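DevB protein (Vibrio cholerae O1 biovar eltor str. N16961, PDB 1Y89) probably acts as a 6-phosphogluconolactonase, hydrolysing 6-phosphogluconolactone to 6-phosphogluconate in the pentose phosphate pathway. Local coordinates at residues V31-S36 with K60-W65; D68-A73 with Q171-K176; S188-G193 with E226-S231. All coordinates share one frame; numbering follows the deposited sequence.

Contact 1: V31-S36 with K60-W65; sequences VHISLS and KNLHFW
A buried parallel strand pair in a Rossmann-like sheet sets V31 beside L62, H32 beside H63, I33 beside F64 and S34 beside W65. Backbone bonds alternate in direction along it: V31 N to N61 O, H63 N to V31 O, I33 N to H63 O, W65 N to I33 O and finally L35 N to W65 O, at 2.7 Å. H32, H63 and W65 form an aromatic cluster on one face. The indole NE1 of W65 donates to ND1 of H32 over 3.0 Å with an N-H...N angle of 151°, the imidazole and the five-membered indole ring meeting rim to rim, planes 52° apart. H32 CG stands anti to the carbonyl carbon (chi1 -68°), and its ring lies alongside that of H63, with CE1 over the H63 face, 3.6 Å from H63 CG. H100 NE2 is hydrogen-bonded to H63 ND1, and the H100 ring stacks on W65. On the face of V31, L62, I33 and F64, L62 CD2 sits 4.0 Å from I33 CD1 and 4.1 Å from V31 CB. L35, directed toward the neighbouring strand, brings CD1 to F64 CD1 at 3.7 Å. M21 of helix 10-25 covers I33 and L62, and F45 of helix 39-48 touches L35. With helices between the two neighbouring parallel strands, this is a beta-alpha-beta crossover.

Contact 2: D68-A73 with Q171-K176; sequences DERCVA and QLRVSK. With PO4 (phosphate ion), chain C.
Strands 68-70 and 172-176 run antiparallel at 169°, E69 and V174 forming the hydrogen-bonded pair with N-to-O distances of 3.0 Å both ways, and D68 with S175 and R70 with R173 the non-hydrogen-bonded pairs on either side of it. C71 N adds a bond to L172 O where strand 62-70 ends in an inverse gamma turn centred on C71. R70 and R173 leave the same face side by side, each with CG anti to its carbonyl carbon (chi1 -69° and -76°), and converge on a phosphate ion. R173 meets it edge-on, NH1 to O1 at 2.9 Å and NH2 to O4 at 2.8 Å, both bonds nearly straight. R70 NH2 donates to phosphate O3 at 3.1 Å and more weakly to O4, while its NH1 is held by E78 O; H144 also binds the ion. The like charges come close, R70 NE lying over the R173 guanidinium face 3.7 Å from NH2, and the shared anion probably offsets their repulsion. Q171 OE1 fixes the rotation of the R173 group by accepting from both NE, at 2.8 Å, and NH2 in the guanidinium plane. D68 OD2 makes a long salt bridge to R173 NH1, 3.8 Å away and well out of that plane; S147 OG bonds to both. The ion is probably from the crystallisation liquor, yet its site is consistent with recognition of a sugar phosphate. On the face of E69 and V174, V174 CG2 is met by C71 SG at 4.0 Å. Helix 108-122 covers this side, P108 on C71 and L172 and F115 on V174, while strand 161-165 flanks 172-176 along its other edge.

Contact 3: S188-G193 with E226-S231; sequences SYLVLG and EWYLDS
Y189 and W227 form an offset stack, the phenol and the six-membered indole ring 4.5 Å apart at their centroids with planes inclined by 26°. Y189 CD2 lies over the indole toward its rim, Y189 CB makes a CH-pi contact 3.9 Å from the same centroid, and W227 CH2 in turn covers one face of the phenol. V191 CG2 approaches the indole obliquely, as L190 CD2 does the Y228 ring, whose edge takes E226 CB in plane. The two strands are neighbouring and parallel in the Rossmann-like sheet, joined by a beta-alpha-beta crossover that includes helix 197-205; Y189 N to E226 O, Y228 N to Y189 O and V191 N to Y228 O zip them together. On the face opposite the stack, S188 OG donates to the anti lone pair of E226 OE1 over 2.6 Å, an oxygen also salt-bridged to R186. L190 and Y228, on that face, pack against L17 of helix 10-25. D230 N is buried without a partner in the model. D230 CG stands between its backbone N and carbonyl carbon (chi1 61°); OD1 N-caps the following helix at A233 N and accepts from G193 N at 2.9 Å.

All three contacts are strand pairs of one mixed sheet. Contacts 1 and 3 are buried parallel pairs, each joined by a helical crossover, whereas contact 2 is antiparallel and only partly buried. Contacts 1 and 2 share strand 62-70 and touch directly: K176 NZ lies 2.8 Å from S34 OG, a probable hydrogen bond. Contact 3 stands apart, its centre about 20 Å from that of contact 1 and about 23 Å from that of contact 2. Chemistry follows place: an aromatic cluster fills one face of contact 1 and a tyrosine-tryptophan stack one face of contact 3, where a glutamate and an aspartate also take part, while paired arginines gather an anion at the antiparallel one.

Contact 1: V31-S36 with K60-W65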
loop_
_atom_site.group_PDB
_atom_site.type_symbol
_atom_site.label_atom_id
_atom_site.label_comp_id
_atom_site.label_asym_id
_atom_site.label_seq_id
_atom_site.Cartn_x
_atom_site.Cartn_y
_atom_site.Cartn_z
ATOM N N VAL A 31 -0.460 2.217 -21.150
ATOM C CA VAL A 31 -0.765 1.544 -19.893
ATOM C C VAL A 31 -2.095 0.823 -20.146
ATOM O O VAL A 31 -3.093 1.453 -20.537
ATOM C CB VAL A 31 -0.904 2.538 -18.703
ATOM C CG1 VAL A 31 -1.282 1.789 -17.379
ATOM C CG2 VAL A 31 0.387 3.381 -18.546
ATOM N N HIS A 32 -2.076 -0.495 -19.955
ATOM C CA HIS A 32 -3.260 -1.329 -20.172
ATOM C C HIS A 32 -3.949 -1.618 -18.852
ATOM O O HIS A 32 -3.347 -2.250 -17.932
ATOM C CB HIS A 32 -2.848 -2.596 -20.911
ATOM C CG HIS A 32 -2.401 -2.308 -22.305
ATOM N ND1 HIS A 32 -3.298 -2.057 -23.324
ATOM C CD2 HIS A 32 -1.160 -2.149 -22.837
ATOM C CE1 HIS A 32 -2.628 -1.799 -24.437
ATOM N NE2 HIS A 32 -1.325 -1.851 -24.168
ATOM N N ILE A 33 -5.202 -1.157 -18.770
ATOM C CA ILE A 33 -5.993 -1.224 -17.552
ATOM C C ILE A 33 -7.259 -2.043 -17.825
ATOM O O ILE A 33 -7.953 -1.828 -18.818
ATOM C CB ILE A 33 -6.328 0.181 -17.003
ATOM C CG1 ILE A 33 -4.991 0.921 -16.688
ATOM C CG2 ILE A 33 -7.275 0.088 -15.716
ATOM C CD1 ILE A 33 -5.125 2.376 -16.562
ATOM N N SER A 34 -7.528 -2.994 -16.942
ATOM C CA SER A 34 -8.733 -3.813 -17.051
ATOM C C SER A 34 -9.798 -3.338 -16.031
ATOM O O SER A 34 -9.524 -3.256 -14.815
ATOM C CB SER A 34 -8.385 -5.276 -16.830
ATOM O OG SER A 34 -9.575 -6.060 -16.820
ATOM N N LEU A 35 -11.011 -3.073 -16.522
ATOM C CA LEU A 35 -12.084 -2.518 -15.698
ATOM C C LEU A 35 -13.129 -3.553 -15.342
ATOM O O LEU A 35 -13.533 -4.328 -16.194
ATOM C CB LEU A 35 -12.776 -1.378 -16.446
ATOM C CG LEU A 35 -11.918 -0.154 -16.820
ATOM C CD1 LEU A 35 -12.748 0.849 -17.612
ATOM C CD2 LEU A 35 -11.376 0.521 -15.525
ATOM N N SER A 36 -13.579 -3.522 -14.085
ATOM C CA SER A 36 -14.742 -4.270 -13.620
ATOM C C SER A 36 -15.927 -3.292 -13.666
ATOM O O SER A 36 -15.731 -2.071 -13.847
ATOM C CB SER A 36 -14.493 -4.769 -12.184
ATOM O OG SER A 36 -14.008 -3.690 -11.411
ATOM N N LYS A 60 -4.854 9.670 -23.789
ATOM C CA LYS A 60 -4.195 9.093 -24.961
ATOM C C LYS A 60 -3.207 7.952 -24.629
ATOM O O LYS A 60 -2.933 7.101 -25.485
ATOM C CB LYS A 60 -3.489 10.185 -25.801
ATOM C CG LYS A 60 -2.270 10.767 -25.105
ATOM C CD LYS A 60 -1.685 12.002 -25.827
ATOM C CE LYS A 60 -0.620 12.720 -24.953
ATOM N NZ LYS A 60 0.092 13.808 -25.753
ATOM N N ASN A 61 -2.679 7.948 -23.400
ATOM C CA ASN A 61 -1.754 6.914 -22.903
ATOM C C ASN A 61 -2.416 5.718 -22.193
ATOM O O ASN A 61 -1.778 4.688 -21.934
ATOM C CB ASN A 61 -0.719 7.551 -21.964
ATOM C CG ASN A 61 0.175 8.510 -22.677
ATOM O OD1 ASN A 61 0.456 8.323 -23.872
ATOM N ND2 ASN A 61 0.652 9.544 -21.964
ATOM N N LEU A 62 -3.708 5.839 -21.895
ATOM C CA LEU A 62 -4.424 4.763 -21.178
ATOM C C LEU A 62 -5.232 3.922 -22.147
ATOM O O LEU A 62 -5.828 4.446 -23.068
ATOM C CB LEU A 62 -5.355 5.347 -20.087
ATOM C CG LEU A 62 -4.759 6.243 -18.999
ATOM C CD1 LEU A 62 -5.781 6.580 -17.918
ATOM C CD2 LEU A 62 -3.532 5.604 -18.370
ATOM N N HIS A 63 -5.224 2.604 -21.950
ATOM C CA HIS A 63 -6.041 1.691 -22.732
ATOM C C HIS A 63 -6.948 0.936 -21.794
ATOM O O HIS A 63 -6.474 0.343 -20.822
ATOM C CB HIS A 63 -5.141 0.709 -23.522
ATOM C CG HIS A 63 -4.390 1.383 -24.626
ATOM N ND1 HIS A 63 -4.755 1.275 -25.949
ATOM C CD2 HIS A 63 -3.361 2.270 -24.586
ATOM C CE1 HIS A 63 -3.934 2.006 -26.690
ATOM N NE2 HIS A 63 -3.085 2.628 -25.884
ATOM N N PHE A 64 -8.246 0.983 -22.051
ATOM C CA PHE A 64 -9.197 0.308 -21.179
ATOM C C PHE A 64 -9.724 -0.944 -21.818
ATOM O O PHE A 64 -10.140 -0.933 -22.993
ATOM C CB PHE A 64 -10.381 1.223 -20.796
ATOM C CG PHE A 64 -9.992 2.325 -19.870
ATOM C CD1 PHE A 64 -9.376 2.051 -18.653
ATOM C CD2 PHE A 64 -10.230 3.636 -20.208
ATOM C CE1 PHE A 64 -9.007 3.096 -17.772
ATOM C CE2 PHE A 64 -9.860 4.682 -19.340
ATOM C CZ PHE A 64 -9.246 4.404 -18.123
ATOM N N TRP A 65 -9.708 -2.003 -21.006
ATOM C CA TRP A 65 -10.245 -3.303 -21.381
ATOM C C TRP A 65 -11.179 -3.681 -20.234
ATOM O O TRP A 65 -11.223 -2.960 -19.237
ATOM C CB TRP A 65 -9.132 -4.344 -21.497
ATOM C CG TRP A 65 -8.033 -3.976 -22.457
ATOM C CD1 TRP A 65 -7.009 -3.072 -22.231
ATOM C CD2 TRP A 65 -7.814 -4.519 -23.752
ATOM N NE1 TRP A 65 -6.183 -3.011 -23.337
ATOM C CE2 TRP A 65 -6.636 -3.911 -24.268
ATOM C CE3 TRP A 65 -8.479 -5.480 -24.526
ATOM C CZ2 TRP A 65 -6.136 -4.205 -25.524
ATOM C CZ3 TRP A 65 -7.973 -5.779 -25.787
ATOM C CH2 TRP A 65 -6.806 -5.137 -26.273
#

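Contact 2: D68-A73 with Q171-K176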
loop_
_atom_site.group_PDB
_atom_site.type_symbol
_atom_site.label_atom_id
_atom_site.label_comp_id
_atom_site.label_asym_id
_atom_site.label_seq_id
_atom_site.Cartn_x
_atom_site.Cartn_y
_atom_site.Cartn_z
ATOM N N ASP A 68 -14.545 -8.546 -17.504
ATOM C CA ASP A 68 -15.694 -9.307 -18.007
ATOM C C ASP A 68 -16.731 -8.329 -18.555
ATOM O O ASP A 68 -16.702 -7.120 -18.222
ATOM C CB ASP A 68 -16.310 -10.253 -16.907
ATOM C CG ASP A 68 -17.002 -9.508 -15.763
ATOM O OD1 ASP A 68 -16.437 -8.515 -15.237
ATOM O OD2 ASP A 68 -18.105 -9.955 -15.350
ATOM N N GLU A 69 -17.649 -8.873 -19.345
ATOM C CA GLU A 69 -18.716 -8.114 -19.962
ATOM C C GLU A 69 -19.928 -9.029 -20.098
ATOM O O GLU A 69 -19.769 -10.224 -20.370
ATOM C CB GLU A 69 -18.314 -7.597 -21.348
ATOM C CG GLU A 69 -19.375 -6.738 -22.070
ATOM C CD GLU A 69 -19.801 -5.534 -21.234
ATOM O OE1 GLU A 69 -20.733 -5.679 -20.386
ATOM O OE2 GLU A 69 -19.186 -4.459 -21.419
ATOM N N ARG A 70 -21.115 -8.448 -19.888
ATOM C CA ARG A 70 -22.378 -9.126 -20.068
ATOM C C ARG A 70 -22.699 -9.171 -21.565
ATOM O O ARG A 70 -22.460 -8.204 -22.311
ATOM C CB ARG A 70 -23.500 -8.413 -19.297
ATOM C CG ARG A 70 -23.375 -8.537 -17.758
ATOM C CD ARG A 70 -22.286 -7.647 -17.155
ATOM N NE ARG A 70 -22.380 -7.594 -15.676
ATOM C CZ ARG A 70 -23.259 -6.856 -14.993
ATOM N NH1 ARG A 70 -24.131 -6.056 -15.628
ATOM N NH2 ARG A 70 -23.258 -6.898 -13.659
ATOM N N CYS A 71 -23.196 -10.308 -22.019
ATOM C CA CYS A 71 -23.418 -10.494 -23.448
ATOM C C CYS A 71 -24.708 -9.815 -23.841
ATOM O O CYS A 71 -25.673 -10.475 -24.256
ATOM C CB CYS A 71 -23.388 -11.996 -23.833
ATOM S SG CYS A 71 -21.718 -12.605 -23.642
ATOM N N VAL A 72 -24.695 -8.483 -23.719
ATOM C CA VAL A 72 -25.834 -7.634 -24.079
ATOM C C VAL A 72 -25.311 -6.486 -24.922
ATOM O O VAL A 72 -24.091 -6.198 -24.906
ATOM C CB VAL A 72 -26.594 -7.061 -22.828
ATOM C CG1 VAL A 72 -27.341 -8.184 -22.018
ATOM C CG2 VAL A 72 -25.665 -6.200 -21.901
ATOM N N ALA A 73 -26.217 -5.818 -25.647
ATOM C CA ALA A 73 -25.852 -4.640 -26.451
ATOM C C ALA A 73 -25.183 -3.564 -25.582
ATOM O O ALA A 73 -25.490 -3.435 -24.384
ATOM C CB ALA A 73 -27.081 -4.065 -27.177
ATOM N N GLN A 171 -27.368 -15.763 -17.445
ATOM C CA GLN A 171 -26.932 -14.695 -18.328
ATOM C C GLN A 171 -25.494 -14.985 -18.757
ATOM O O GLN A 171 -24.634 -15.268 -17.917
ATOM C CB GLN A 171 -26.973 -13.354 -17.592
ATOM C CG GLN A 171 -26.468 -12.168 -18.455
ATOM C CD GLN A 171 -26.155 -10.962 -17.605
ATOM O OE1 GLN A 171 -25.354 -11.030 -16.650
ATOM N NE2 GLN A 171 -26.835 -9.855 -17.899
ATOM N N LEU A 172 -25.234 -14.907 -20.061
ATOM C CA LEU A 172 -23.891 -15.140 -20.595
ATOM C C LEU A 172 -22.968 -13.948 -20.439
ATOM O O LEU A 172 -23.406 -12.805 -20.593
ATOM C CB LEU A 172 -23.968 -15.532 -22.078
ATOM C CG LEU A 172 -24.699 -16.856 -22.323
ATOM C CD1 LEU A 172 -24.825 -17.068 -23.810
ATOM C CD2 LEU A 172 -23.980 -18.037 -21.620
ATOM N N ARG A 173 -21.697 -14.229 -20.116
ATOM C CA ARG A 173 -20.633 -13.217 -20.054
ATOM C C ARG A 173 -19.412 -13.722 -20.794
ATOM O O ARG A 173 -19.181 -14.939 -20.854
ATOM C CB ARG A 173 -20.172 -13.013 -18.597
ATOM C CG ARG A 173 -21.168 -12.179 -17.738
ATOM C CD ARG A 173 -21.971 -13.059 -16.834
ATOM N NE ARG A 173 -22.900 -12.231 -16.061
ATOM C CZ ARG A 173 -22.590 -11.584 -14.928
ATOM N NH1 ARG A 173 -21.384 -11.698 -14.392
ATOM N NH2 ARG A 173 -23.505 -10.838 -14.317
ATOM N N VAL A 174 -18.601 -12.789 -21.286
ATOM C CA VAL A 174 -17.227 -13.087 -21.740
ATOM C C VAL A 174 -16.307 -12.594 -20.624
ATOM O O VAL A 174 -16.472 -11.475 -20.137
ATOM C CB VAL A 174 -16.915 -12.379 -23.076
ATOM C CG1 VAL A 174 -15.415 -12.509 -23.433
ATOM C CG2 VAL A 174 -17.818 -12.953 -24.177
ATOM N N SER A 175 -15.388 -13.454 -20.185
ATOM C CA SER A 175 -14.530 -13.123 -19.070
ATOM C C SER A 175 -13.074 -13.351 -19.399
ATOM O O SER A 175 -12.750 -14.270 -20.152
ATOM C CB SER A 175 -14.886 -13.992 -17.866
ATOM O OG SER A 175 -14.196 -13.578 -16.686
ATOM N N LYS A 176 -12.195 -12.549 -18.810
ATOM C CA LYS A 176 -10.795 -12.968 -18.694
ATOM C C LYS A 176 -10.747 -14.290 -17.943
ATOM O O LYS A 176 -11.611 -14.540 -17.083
ATOM C CB LYS A 176 -9.993 -11.950 -17.875
ATOM C CG LYS A 176 -9.652 -10.676 -18.649
ATOM C CD LYS A 176 -8.647 -9.817 -17.811
ATOM C CE LYS A 176 -8.126 -8.565 -18.554
ATOM N NZ LYS A 176 -9.153 -7.608 -19.070
HETATM P P PO4 C . -21.610 -9.352 -11.339
HETATM O O1 PO4 C . -20.659 -10.414 -11.867
HETATM O O2 PO4 C . -21.605 -9.425 -9.861
HETATM O O3 PO4 C . -21.073 -8.067 -11.864
HETATM O O4 PO4 C . -22.964 -9.656 -11.854
#

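Contact 3: S188-G193 with E226-S231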
loop_
_atom_site.group_PDB
_atom_site.type_symbol
_atom_site.label_atom_id
_atom_site.label_comp_id
_atom_site.label_asym_id
_atom_site.label_seq_id
_atom_site.Cartn_x
_atom_site.Cartn_y
_atom_site.Cartn_z
ATOM N N SER A 188 -6.270 -5.478 -8.170
ATOM C CA SER A 188 -6.773 -4.771 -7.006
ATOM C C SER A 188 -8.225 -5.110 -6.835
ATOM O O SER A 188 -9.043 -4.705 -7.660
ATOM C CB SER A 188 -6.629 -3.230 -7.152
ATOM O OG SER A 188 -5.308 -2.844 -7.517
ATOM N N TYR A 189 -8.528 -5.846 -5.770
ATOM C CA TYR A 189 -9.908 -6.196 -5.431
ATOM C C TYR A 189 -10.529 -5.042 -4.654
ATOM O O TYR A 189 -9.988 -4.644 -3.617
ATOM C CB TYR A 189 -9.939 -7.449 -4.563
ATOM C CG TYR A 189 -9.516 -8.704 -5.291
ATOM C CD1 TYR A 189 -10.396 -9.332 -6.185
ATOM C CD2 TYR A 189 -8.250 -9.294 -5.053
ATOM C CE1 TYR A 189 -10.049 -10.485 -6.855
ATOM C CE2 TYR A 189 -7.864 -10.469 -5.734
ATOM C CZ TYR A 189 -8.781 -11.061 -6.616
ATOM O OH TYR A 189 -8.461 -12.213 -7.304
ATOM N N LEU A 190 -11.606 -4.469 -5.198
ATOM C CA LEU A 190 -12.197 -3.247 -4.659
ATOM C C LEU A 190 -13.461 -3.710 -3.948
ATOM O O LEU A 190 -14.446 -4.110 -4.589
ATOM C CB LEU A 190 -12.532 -2.251 -5.778
ATOM C CG LEU A 190 -11.382 -1.934 -6.756
ATOM C CD1 LEU A 190 -11.859 -0.886 -7.816
ATOM C CD2 LEU A 190 -10.098 -1.463 -5.985
ATOM N N VAL A 191 -13.410 -3.688 -2.609
ATOM C CA VAL A 191 -14.426 -4.396 -1.815
ATOM C C VAL A 191 -14.930 -3.450 -0.746
ATOM O O VAL A 191 -14.288 -3.306 0.292
ATOM C CB VAL A 191 -13.848 -5.669 -1.164
ATOM C CG1 VAL A 191 -14.958 -6.462 -0.472
ATOM C CG2 VAL A 191 -13.163 -6.548 -2.232
ATOM N N LEU A 192 -16.074 -2.821 -1.027
ATOM C CA LEU A 192 -16.624 -1.764 -0.200
ATOM C C LEU A 192 -18.007 -2.093 0.346
ATOM O O LEU A 192 -18.816 -2.736 -0.334
ATOM C CB LEU A 192 -16.701 -0.452 -0.995
ATOM C CG LEU A 192 -15.392 0.347 -1.046
ATOM C CD1 LEU A 192 -14.215 -0.405 -1.630
ATOM C CD2 LEU A 192 -15.600 1.647 -1.795
ATOM N N GLY A 193 -18.267 -1.636 1.574
ATOM C CA GLY A 193 -19.624 -1.653 2.163
ATOM C C GLY A 193 -19.852 -2.811 3.130
ATOM O O GLY A 193 -19.164 -3.845 3.077
ATOM N N GLU A 226 -3.783 -6.566 -4.470
ATOM C CA GLU A 226 -4.252 -5.605 -3.481
ATOM C C GLU A 226 -5.683 -5.850 -3.100
ATOM O O GLU A 226 -6.512 -6.259 -3.940
ATOM C CB GLU A 226 -4.153 -4.182 -4.039
ATOM C CG GLU A 226 -2.772 -3.864 -4.508
ATOM C CD GLU A 226 -2.636 -2.477 -5.062
ATOM O OE1 GLU A 226 -3.454 -2.069 -5.925
ATOM O OE2 GLU A 226 -1.689 -1.805 -4.622
ATOM N N TRP A 227 -5.985 -5.514 -1.853
ATOM C CA TRP A 227 -7.339 -5.463 -1.358
ATOM C C TRP A 227 -7.606 -4.037 -0.879
ATOM O O TRP A 227 -6.918 -3.542 0.033
ATOM C CB TRP A 227 -7.511 -6.462 -0.194
ATOM C CG TRP A 227 -7.398 -7.890 -0.688
ATOM C CD1 TRP A 227 -6.266 -8.582 -0.952
ATOM C CD2 TRP A 227 -8.484 -8.729 -1.051
ATOM N NE1 TRP A 227 -6.583 -9.843 -1.438
ATOM C CE2 TRP A 227 -7.943 -9.951 -1.497
ATOM C CE3 TRP A 227 -9.872 -8.576 -1.011
ATOM C CZ2 TRP A 227 -8.743 -11.018 -1.915
ATOM C CZ3 TRP A 227 -10.674 -9.652 -1.430
ATOM C CH2 TRP A 227 -10.101 -10.841 -1.880
ATOM N N TYR A 228 -8.567 -3.365 -1.505
ATOM C CA TYR A 228 -8.946 -1.991 -1.122
ATOM C C TYR A 228 -10.277 -2.102 -0.379
ATOM O O TYR A 228 -11.272 -2.514 -0.981
ATOM C CB TYR A 228 -9.183 -1.129 -2.379
ATOM C CG TYR A 228 -7.922 -0.546 -3.001
ATOM C CD1 TYR A 228 -6.896 -1.366 -3.439
ATOM C CD2 TYR A 228 -7.768 0.824 -3.155
ATOM C CE1 TYR A 228 -5.738 -0.825 -3.980
ATOM C CE2 TYR A 228 -6.625 1.378 -3.695
ATOM C CZ TYR A 228 -5.604 0.542 -4.098
ATOM O OH TYR A 228 -4.443 1.079 -4.595
ATOM N N LEU A 229 -10.304 -1.767 0.910
ATOM C CA LEU A 229 -11.551 -1.859 1.659
ATOM C C LEU A 229 -11.885 -0.497 2.239
ATOM O O LEU A 229 -10.990 0.332 2.437
ATOM C CB LEU A 229 -11.403 -2.831 2.848
ATOM C CG LEU A 229 -10.849 -4.252 2.641
ATOM C CD1 LEU A 229 -10.975 -5.013 3.949
ATOM C CD2 LEU A 229 -11.474 -5.034 1.533
ATOM N N ASP A 230 -13.161 -0.284 2.548
ATOM C CA ASP A 230 -13.513 0.803 3.431
ATOM C C ASP A 230 -13.754 0.241 4.821
ATOM O O ASP A 230 -13.733 -0.990 5.007
ATOM C CB ASP A 230 -14.703 1.631 2.896
ATOM C CG ASP A 230 -15.990 0.823 2.741
ATOM O OD1 ASP A 230 -15.994 -0.418 2.886
ATOM O OD2 ASP A 230 -17.025 1.459 2.454
ATOM N N SER A 231 -13.932 1.133 5.801
ATOM C CA SER A 231 -14.127 0.737 7.176
ATOM C C SER A 231 -15.274 -0.244 7.282
ATOM O O SER A 231 -15.162 -1.250 7.994
ATOM C CB SER A 231 -14.420 1.975 8.052
ATOM O OG SER A 231 -13.218 2.707 8.169
#